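Local coordinates for hypothetical protein (Uncultured marine organism, PDB 2OD5), which is of unknown function but probably binds nucleic acid through a helix-turn-helix domain of the winged-helix kind, at residues A[17-22]-A[39-44]; A[21-24]-A[28-31]; A[53-58]-A[80-85]. One frame throughout, in Å; residues are numbered along the deposited sequence. Where two conformers were deposited one is given.

Overall arrangement
The three contacts illustrate how a small winged-helix-like domain is tied together, its helices 9-23, 31-39 and 48-57 backed by an antiparallel sheet in the order 29-30, 75-84, 61-71. Interactions 1 and 2 both start from helix 9-23, share K21 and K22, and lie with centres about 11 Å apart; the first reaches the turn between helices 31-39 and 48-57, the second the short edge strand. Interaction 3 follows later in the chain, joining helix 48-57 to strand 75-84, its centre about 8 Å from that of interaction 2 and about 14 Å from interaction 1. I20, on the same helix segment as K19, packs on L55, so the first helix braces both the turn and the core.

Interaction 1. Residues A[17-22]-A[39-44]; sequences REKIKK and NSTMRH
The flat group used in this contact is the backbone carbonyl of T41, and K19 NZ approaches it from above its plane, 48° out of it, instead of along a lone pair. The hydrogen bond from K19 NZ to T41 O is 3.1 Å long, with a C=O...N angle of 126°. K19 NZ also makes a weak hydrogen bond to T41 OG1 at 3.2 Å, so hydroxyl and carbonyl of one residue share it. Further along the loop, the R43 guanidinium has H44 CE1 over one face, toward its rim, while R43 CG in turn lies over a face of the H44 ring.

K19 runs nearly extended out to CE and then bends at its last torsion (chi4 -93°), which brings NZ within bonding distance of T41 and leaves the methylenes alongside the loop. There K19 CE meets CG of the selenomethionine M42 at 3.6 Å, the two chains passing in opposite directions. The segment 39-44 belongs to the turn between helices 31-39 and 48-57, the pair that would form the helix-turn-helix of this probable winged-helix domain; the lysine thus joins the first helix, 9-23, to that turn at the surface.

A leucine in place of K19 would probably leave the T41 carbonyl without its charged donor and the turn less firmly tied to the helix. T41 OG1 is itself hydrogen-bonded to I38 O, back at the end of helix 31-39, an anchor that orients the hydroxyl. M42 also packs on R15 and I16, about one turn earlier on helix 9-23.

Interaction 2. Residues A[21-24]-A[28-31]; sequences KKFL and PRNT
F23 swings its ring out with CG anti to the backbone N (chi1 -177°), while R29 folds at its second and third torsions, doubling its guanidinium back against CZ of that ring. The two side chains cross at about a right angle, their planes 39° apart. F23 CZ sits over the centre of one face of the guanidinium, 3.5 Å from R29 CZ, and the aliphatic base of the arginine continues the contact, R29 CG lying 3.7 Å from F23 CE2. L24 contributes its CD2 methyl, 3.6 Å from R29 CB, beside the same aliphatic base.

In what is probably a winged-helix order of elements, this joins the end of the first helix, 9-23, to the short edge strand 29-30. I34 of the next helix touches F23, L24 and R29 alike, and the F23 ring also stacks on H37.

A water closes the polar side, donating to F23 O at 2.7 Å and accepting from R29 NH1 at 3.2 Å in the plane of the guanidinium. With NE salt-bridged to E33, the arginine is gripped at its edges by polar partners and offers a face to carbon, which probably keeps the planar group from turning, while the E33 carboxylate is likely to offset part of its charge.

Interaction 3. Residues A[53-58]-A[80-85]; sequences NVLSKD and CEWATR
L55 lies across one face of the W82 indole, with its CD1 methyl over the five-membered ring, 3.5 Å from the centroid and 18° off the ring normal: a CH-pi contact. In the probable winged-helix scheme this is where helix 48-57, the third helix and by analogy the likely recognition helix, packs its inner side against the central strand 75-84 of the sheet. The same leucine reaches the six-membered ring through its base, L55 CB standing 3.8 Å from W82 CH2, so that one side chain spans both rings. S56 comes in at the rim instead, its OG near the indole plane and 3.9 Å from W82 CH2; the polar partner of that hydroxyl is G52 O, a turn earlier in the helix.

A second shell packs around both groups. I20 of helix 9-23 and I61 of strand 61-71 pack on L55, whereas I34 and K63 pack on W82. The indole stands nearly square to its CA-CB-CG plane (chi2 89°), presenting its broad face to the helix. Backbone hydrogen bonding between W82 and R29 in the adjoining strand holds the tryptophan's main chain, and its ring nitrogen is held too: W82 NE1 donates to T31 OG1.

Interaction 1. Residues A[17-22]-A[39-44]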
loop_
_atom_site.group_PDB
_atom_site.type_symbol
_atom_site.label_atom_id
_atom_site.label_comp_id
_atom_site.label_asym_id
_atom_site.label_seq_id
_atom_site.Cartn_x
_atom_site.Cartn_y
_atom_site.Cartn_z
ATOM N N ARG A 17 0.164 3.005 9.204
ATOM C CA ARG A 17 -0.292 4.034 8.264
ATOM C C ARG A 17 0.707 5.149 8.107
ATOM O O ARG A 17 0.917 5.619 7.000
ATOM C CB ARG A 17 -1.612 4.658 8.680
ATOM C CG ARG A 17 -2.813 3.786 8.512
ATOM C CD ARG A 17 -4.038 4.563 8.980
ATOM N NE ARG A 17 -5.269 3.908 8.585
ATOM C CZ ARG A 17 -6.485 4.350 8.894
ATOM N NH1 ARG A 17 -6.635 5.451 9.616
ATOM N NH2 ARG A 17 -7.564 3.692 8.480
ATOM N N GLU A 18 1.293 5.626 9.208
ATOM C CA GLU A 18 2.251 6.720 9.131
ATOM C C GLU A 18 3.507 6.303 8.373
ATOM O O GLU A 18 4.061 7.079 7.599
ATOM C CB GLU A 18 2.601 7.226 10.538
ATOM C CG GLU A 18 1.399 7.767 11.295
ATOM N N LYS A 19 3.962 5.074 8.595
ATOM C CA LYS A 19 5.125 4.578 7.855
ATOM C C LYS A 19 4.850 4.483 6.360
ATOM O O LYS A 19 5.688 4.865 5.543
ATOM C CB LYS A 19 5.520 3.193 8.339
ATOM C CG LYS A 19 6.179 3.173 9.662
ATOM C CD LYS A 19 6.758 1.790 9.886
ATOM C CE LYS A 19 7.265 1.634 11.296
ATOM N NZ LYS A 19 8.711 1.954 11.415
ATOM N N ILE A 20 3.682 3.941 6.020
ATOM C CA ILE A 20 3.308 3.767 4.628
ATOM C C ILE A 20 3.276 5.140 3.927
ATOM O O ILE A 20 3.820 5.310 2.840
ATOM C CB ILE A 20 1.942 3.065 4.472
ATOM C CG1 ILE A 20 1.968 1.614 4.981
ATOM C CG2 ILE A 20 1.522 3.103 3.019
ATOM C CD1 ILE A 20 0.562 1.017 5.184
ATOM N N LYS A 21 2.654 6.133 4.553
ATOM C CA LYS A 21 2.522 7.461 3.949
ATOM C C LYS A 21 3.882 8.110 3.678
ATOM O O LYS A 21 4.116 8.664 2.607
ATOM C CB LYS A 21 1.606 8.349 4.795
ATOM C CG LYS A 21 0.143 7.938 4.777
ATOM N N LYS A 22 4.801 7.981 4.622
ATOM C CA LYS A 22 6.169 8.463 4.432
ATOM C C LYS A 22 6.887 7.740 3.299
ATOM O O LYS A 22 7.557 8.359 2.459
ATOM C CB LYS A 22 6.952 8.325 5.733
ATOM C CG LYS A 22 6.590 9.388 6.762
ATOM C CD LYS A 22 7.177 10.730 6.393
ATOM N N ASN A 39 7.805 -4.191 7.062
ATOM C CA ASN A 39 8.298 -5.306 7.837
ATOM C C ASN A 39 9.803 -5.220 8.170
ATOM O O ASN A 39 10.272 -5.918 9.070
ATOM C CB ASN A 39 7.961 -6.628 7.151
ATOM C CG ASN A 39 6.493 -7.030 7.322
ATOM O OD1 ASN A 39 5.731 -6.338 7.988
ATOM N ND2 ASN A 39 6.101 -8.157 6.729
ATOM N N SER A 40 10.546 -4.390 7.442
ATOM C CA SER A 40 11.954 -4.144 7.721
ATOM C C SER A 40 12.205 -3.192 8.872
ATOM O O SER A 40 13.342 -3.093 9.326
ATOM C CB SER A 40 12.681 -3.641 6.468
ATOM O OG SER A 40 12.422 -2.268 6.273
ATOM N N THR A 41 11.169 -2.519 9.374
ATOM C CA THR A 41 11.338 -1.463 10.377
ATOM C C THR A 41 10.411 -1.570 11.580
ATOM O O THR A 41 10.193 -0.575 12.281
ATOM C CB THR A 41 11.074 -0.104 9.713
ATOM O OG1 THR A 41 9.724 -0.072 9.218
ATOM C CG2 THR A 41 12.040 0.087 8.527
HETATM N N MSE A 42 9.843 -2.751 11.804
HETATM C CA MSE A 42 8.919 -3.023 12.894
HETATM C C MSE A 42 9.345 -4.374 13.449
HETATM O O MSE A 42 9.908 -5.194 12.704
HETATM C CB MSE A 42 7.495 -3.167 12.351
HETATM C CG MSE A 42 6.947 -1.922 11.820
HETATM SE SE MSE A 42 5.128 -2.193 11.407
HETATM C CE MSE A 42 5.281 -3.320 9.864
ATOM N N ARG A 43 9.092 -4.611 14.726
ATOM C CA ARG A 43 9.459 -5.899 15.345
ATOM C C ARG A 43 8.694 -7.080 14.729
ATOM O O ARG A 43 9.291 -8.100 14.403
ATOM C CB ARG A 43 9.216 -5.869 16.852
ATOM C CG ARG A 43 9.556 -7.135 17.547
ATOM C CD ARG A 43 10.971 -7.629 17.256
ATOM N NE ARG A 43 11.321 -8.840 17.993
ATOM C CZ ARG A 43 11.115 -10.077 17.528
ATOM N NH1 ARG A 43 10.583 -10.258 16.344
ATOM N NH2 ARG A 43 11.449 -11.134 18.246
ATOM N N HIS A 44 7.378 -6.943 14.594
ATOM C CA HIS A 44 6.521 -8.061 14.162
ATOM C C HIS A 44 5.927 -7.844 12.792
ATOM O O HIS A 44 5.814 -8.793 12.019
ATOM C CB HIS A 44 5.434 -8.328 15.184
ATOM C CG HIS A 44 5.979 -8.760 16.508
ATOM N ND1 HIS A 44 6.689 -9.930 16.660
ATOM C CD2 HIS A 44 6.028 -8.130 17.708
ATOM C CE1 HIS A 44 7.074 -10.044 17.921
ATOM N NE2 HIS A 44 6.700 -8.955 18.572
#

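Interaction 2. Residues A[21-24]-A[28-31]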
loop_
_atom_site.group_PDB
_atom_site.type_symbol
_atom_site.label_atom_id
_atom_site.label_comp_id
_atom_site.label_asym_id
_atom_site.label_seq_id
_atom_site.Cartn_x
_atom_site.Cartn_y
_atom_site.Cartn_z
ATOM N N LYS A 21 2.654 6.133 4.553
ATOM C CA LYS A 21 2.522 7.461 3.949
ATOM C C LYS A 21 3.882 8.110 3.678
ATOM O O LYS A 21 4.116 8.664 2.607
ATOM C CB LYS A 21 1.606 8.349 4.795
ATOM C CG LYS A 21 0.143 7.938 4.777
ATOM N N LYS A 22 4.801 7.981 4.622
ATOM C CA LYS A 22 6.169 8.463 4.432
ATOM C C LYS A 22 6.887 7.740 3.299
ATOM O O LYS A 22 7.557 8.359 2.459
ATOM C CB LYS A 22 6.952 8.325 5.733
ATOM C CG LYS A 22 6.590 9.388 6.762
ATOM C CD LYS A 22 7.177 10.730 6.393
ATOM N N PHE A 23 6.738 6.425 3.261
ATOM C CA PHE A 23 7.348 5.619 2.222
ATOM C C PHE A 23 6.841 5.997 0.827
ATOM O O PHE A 23 7.618 6.031 -0.116
ATOM C CB PHE A 23 7.096 4.130 2.502
ATOM C CG PHE A 23 7.735 3.198 1.525
ATOM C CD1 PHE A 23 9.123 3.143 1.392
ATOM C CD2 PHE A 23 6.960 2.375 0.723
ATOM C CE1 PHE A 23 9.728 2.290 0.503
ATOM C CE2 PHE A 23 7.571 1.480 -0.149
ATOM C CZ PHE A 23 8.957 1.447 -0.263
ATOM N N LEU A 24 5.542 6.271 0.706
ATOM C CA LEU A 24 4.925 6.602 -0.571
ATOM C C LEU A 24 5.086 8.081 -0.970
ATOM O O LEU A 24 4.653 8.490 -2.040
ATOM C CB LEU A 24 3.440 6.258 -0.537
ATOM C CG LEU A 24 3.073 4.782 -0.464
ATOM C CD1 LEU A 24 1.566 4.625 -0.451
ATOM C CD2 LEU A 24 3.698 3.979 -1.619
ATOM N N PRO A 28 4.588 6.441 -6.319
ATOM C CA PRO A 28 3.814 5.231 -6.032
ATOM C C PRO A 28 4.670 3.971 -5.884
ATOM O O PRO A 28 5.731 3.876 -6.508
ATOM C CB PRO A 28 2.903 5.102 -7.248
ATOM C CG PRO A 28 2.792 6.486 -7.809
ATOM C CD PRO A 28 4.143 7.096 -7.568
ATOM N N ARG A 29 4.209 3.018 -5.071
ATOM C CA ARG A 29 4.931 1.749 -4.871
ATOM C C ARG A 29 3.937 0.614 -4.843
ATOM O O ARG A 29 2.760 0.813 -4.556
ATOM C CB ARG A 29 5.719 1.756 -3.536
ATOM C CG ARG A 29 6.722 2.886 -3.410
ATOM C CD ARG A 29 7.785 2.876 -4.510
ATOM N NE ARG A 29 8.927 2.068 -4.148
ATOM C CZ ARG A 29 9.972 2.509 -3.445
ATOM N NH1 ARG A 29 10.032 3.759 -2.998
ATOM N NH2 ARG A 29 10.952 1.671 -3.162
ATOM N N ASN A 30 4.399 -0.595 -5.142
ATOM C CA ASN A 30 3.506 -1.741 -5.142
ATOM C C ASN A 30 3.430 -2.404 -3.764
ATOM O O ASN A 30 4.225 -2.097 -2.853
ATOM C CB ASN A 30 3.849 -2.740 -6.284
ATOM C CG ASN A 30 5.123 -3.490 -6.052
ATOM O OD1 ASN A 30 5.376 -4.007 -4.959
ATOM N ND2 ASN A 30 5.933 -3.590 -7.090
ATOM N N THR A 31 2.430 -3.244 -3.570
ATOM C CA THR A 31 2.138 -3.799 -2.255
ATOM C C THR A 31 3.327 -4.571 -1.668
ATOM O O THR A 31 3.586 -4.501 -0.462
ATOM C CB THR A 31 0.911 -4.764 -2.277
ATOM O OG1 THR A 31 -0.238 -4.095 -2.811
ATOM C CG2 THR A 31 0.557 -5.229 -0.845
HETATM O O HOH W 1 7.871 6.086 -2.829
#

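Interaction 3. Residues A[53-58]-A[80-85]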
loop_
_atom_site.group_PDB
_atom_site.type_symbol
_atom_site.label_atom_id
_atom_site.label_comp_id
_atom_site.label_asym_id
_atom_site.label_seq_id
_atom_site.Cartn_x
_atom_site.Cartn_y
_atom_site.Cartn_z
ATOM N N ASN A 53 -5.744 -4.783 3.379
ATOM C CA ASN A 53 -6.868 -4.205 4.097
ATOM C C ASN A 53 -6.560 -2.798 4.615
ATOM O O ASN A 53 -7.382 -1.880 4.469
ATOM C CB ASN A 53 -7.295 -5.110 5.258
ATOM C CG ASN A 53 -7.923 -6.411 4.772
ATOM O OD1 ASN A 53 -8.420 -6.478 3.645
ATOM N ND2 ASN A 53 -7.888 -7.457 5.614
ATOM N N VAL A 54 -5.387 -2.634 5.209
ATOM C CA VAL A 54 -4.975 -1.354 5.743
ATOM C C VAL A 54 -4.928 -0.311 4.635
ATOM O O VAL A 54 -5.388 0.823 4.802
ATOM C CB VAL A 54 -3.582 -1.434 6.410
ATOM C CG1 VAL A 54 -3.037 -0.010 6.721
ATOM C CG2 VAL A 54 -3.653 -2.318 7.663
ATOM N N LEU A 55 -4.344 -0.681 3.513
ATOM C CA LEU A 55 -4.198 0.250 2.385
ATOM C C LEU A 55 -5.551 0.652 1.833
ATOM O O LEU A 55 -5.768 1.824 1.513
ATOM C CB LEU A 55 -3.339 -0.387 1.275
ATOM C CG LEU A 55 -1.847 -0.588 1.573
ATOM C CD1 LEU A 55 -1.203 -1.505 0.485
ATOM C CD2 LEU A 55 -1.126 0.719 1.660
ATOM N N SER A 56 -6.460 -0.312 1.713
ATOM C CA SER A 56 -7.828 -0.033 1.199
ATOM C C SER A 56 -8.615 0.839 2.135
ATOM O O SER A 56 -9.333 1.768 1.690
ATOM C CB SER A 56 -8.599 -1.339 1.000
ATOM O OG SER A 56 -8.031 -2.056 -0.060
ATOM N N LYS A 57 -8.488 0.573 3.429
ATOM C CA LYS A 57 -9.240 1.289 4.455
ATOM C C LYS A 57 -8.733 2.717 4.696
ATOM O O LYS A 57 -9.493 3.592 5.099
ATOM C CB LYS A 57 -9.234 0.507 5.776
ATOM C CG LYS A 57 -9.954 1.233 6.906
ATOM C CD LYS A 57 -10.335 0.351 8.080
ATOM C CE LYS A 57 -11.183 1.169 9.056
ATOM N NZ LYS A 57 -11.200 0.575 10.416
ATOM N N ASP A 58 -7.448 2.953 4.465
ATOM C CA ASP A 58 -6.878 4.274 4.685
ATOM C C ASP A 58 -7.200 5.132 3.484
ATOM O O ASP A 58 -6.656 4.926 2.413
ATOM C CB ASP A 58 -5.370 4.212 4.896
ATOM C CG ASP A 58 -4.788 5.553 5.284
ATOM O OD1 ASP A 58 -5.400 6.601 4.954
ATOM O OD2 ASP A 58 -3.716 5.598 5.927
ATOM N N CYS A 80 -0.679 -4.695 -6.776
ATOM C CA CYS A 80 -1.376 -3.398 -6.800
ATOM C C CYS A 80 -0.371 -2.295 -6.532
ATOM O O CYS A 80 0.634 -2.505 -5.831
ATOM C CB CYS A 80 -2.493 -3.366 -5.773
ATOM S SG CYS A 80 -3.794 -4.606 -6.127
ATOM N N GLU A 81 -0.642 -1.129 -7.108
ATOM C CA GLU A 81 0.206 0.033 -6.985
ATOM C C GLU A 81 -0.568 1.076 -6.200
ATOM O O GLU A 81 -1.758 1.315 -6.477
ATOM C CB GLU A 81 0.525 0.604 -8.374
ATOM C CG GLU A 81 1.342 -0.343 -9.245
ATOM C CD GLU A 81 1.135 -0.151 -10.728
ATOM O OE1 GLU A 81 0.532 0.846 -11.162
ATOM O OE2 GLU A 81 1.559 -1.030 -11.465
ATOM N N TRP A 82 0.118 1.711 -5.254
ATOM C CA TRP A 82 -0.508 2.659 -4.345
ATOM C C TRP A 82 0.262 3.965 -4.276
ATOM O O TRP A 82 1.485 3.976 -4.380
ATOM C CB TRP A 82 -0.536 2.038 -2.958
ATOM C CG TRP A 82 -1.193 0.756 -2.861
ATOM C CD1 TRP A 82 -0.605 -0.472 -3.039
ATOM C CD2 TRP A 82 -2.569 0.506 -2.612
ATOM N NE1 TRP A 82 -1.527 -1.465 -2.866
ATOM C CE2 TRP A 82 -2.738 -0.899 -2.611
ATOM C CE3 TRP A 82 -3.669 1.318 -2.337
ATOM C CZ2 TRP A 82 -3.946 -1.493 -2.354
ATOM C CZ3 TRP A 82 -4.882 0.701 -2.077
ATOM C CH2 TRP A 82 -4.998 -0.689 -2.121
ATOM N N ALA A 83 -0.455 5.060 -4.027
ATOM C CA ALA A 83 0.117 6.397 -3.918
ATOM C C ALA A 83 -0.608 7.136 -2.817
ATOM O O ALA A 83 -1.735 6.790 -2.467
ATOM C CB ALA A 83 -0.079 7.147 -5.248
ATOM N N THR A 84 -0.013 8.190 -2.291
ATOM C CA THR A 84 -0.790 9.042 -1.404
ATOM C C THR A 84 -1.764 9.848 -2.236
ATOM O O THR A 84 -1.485 10.201 -3.380
ATOM C CB THR A 84 0.089 9.970 -0.551
ATOM O OG1 THR A 84 0.668 10.982 -1.381
ATOM C CG2 THR A 84 1.177 9.185 0.244
ATOM N N ARG A 85 -2.886 10.222 -1.641
ATOM C CA ARG A 85 -3.857 11.078 -2.341
ATOM C C ARG A 85 -3.243 12.407 -2.754
ATOM O O ARG A 85 -3.554 12.969 -3.829
ATOM C CB ARG A 85 -5.092 11.282 -1.471
ATOM C CG ARG A 85 -6.235 11.940 -2.152
ATOM C CD ARG A 85 -7.424 12.060 -1.259
ATOM N NE ARG A 85 -7.985 10.770 -0.872
ATOM C CZ ARG A 85 -8.889 10.098 -1.583
ATOM N NH1 ARG A 85 -9.361 10.586 -2.732
ATOM N NH2 ARG A 85 -9.336 8.940 -1.145
#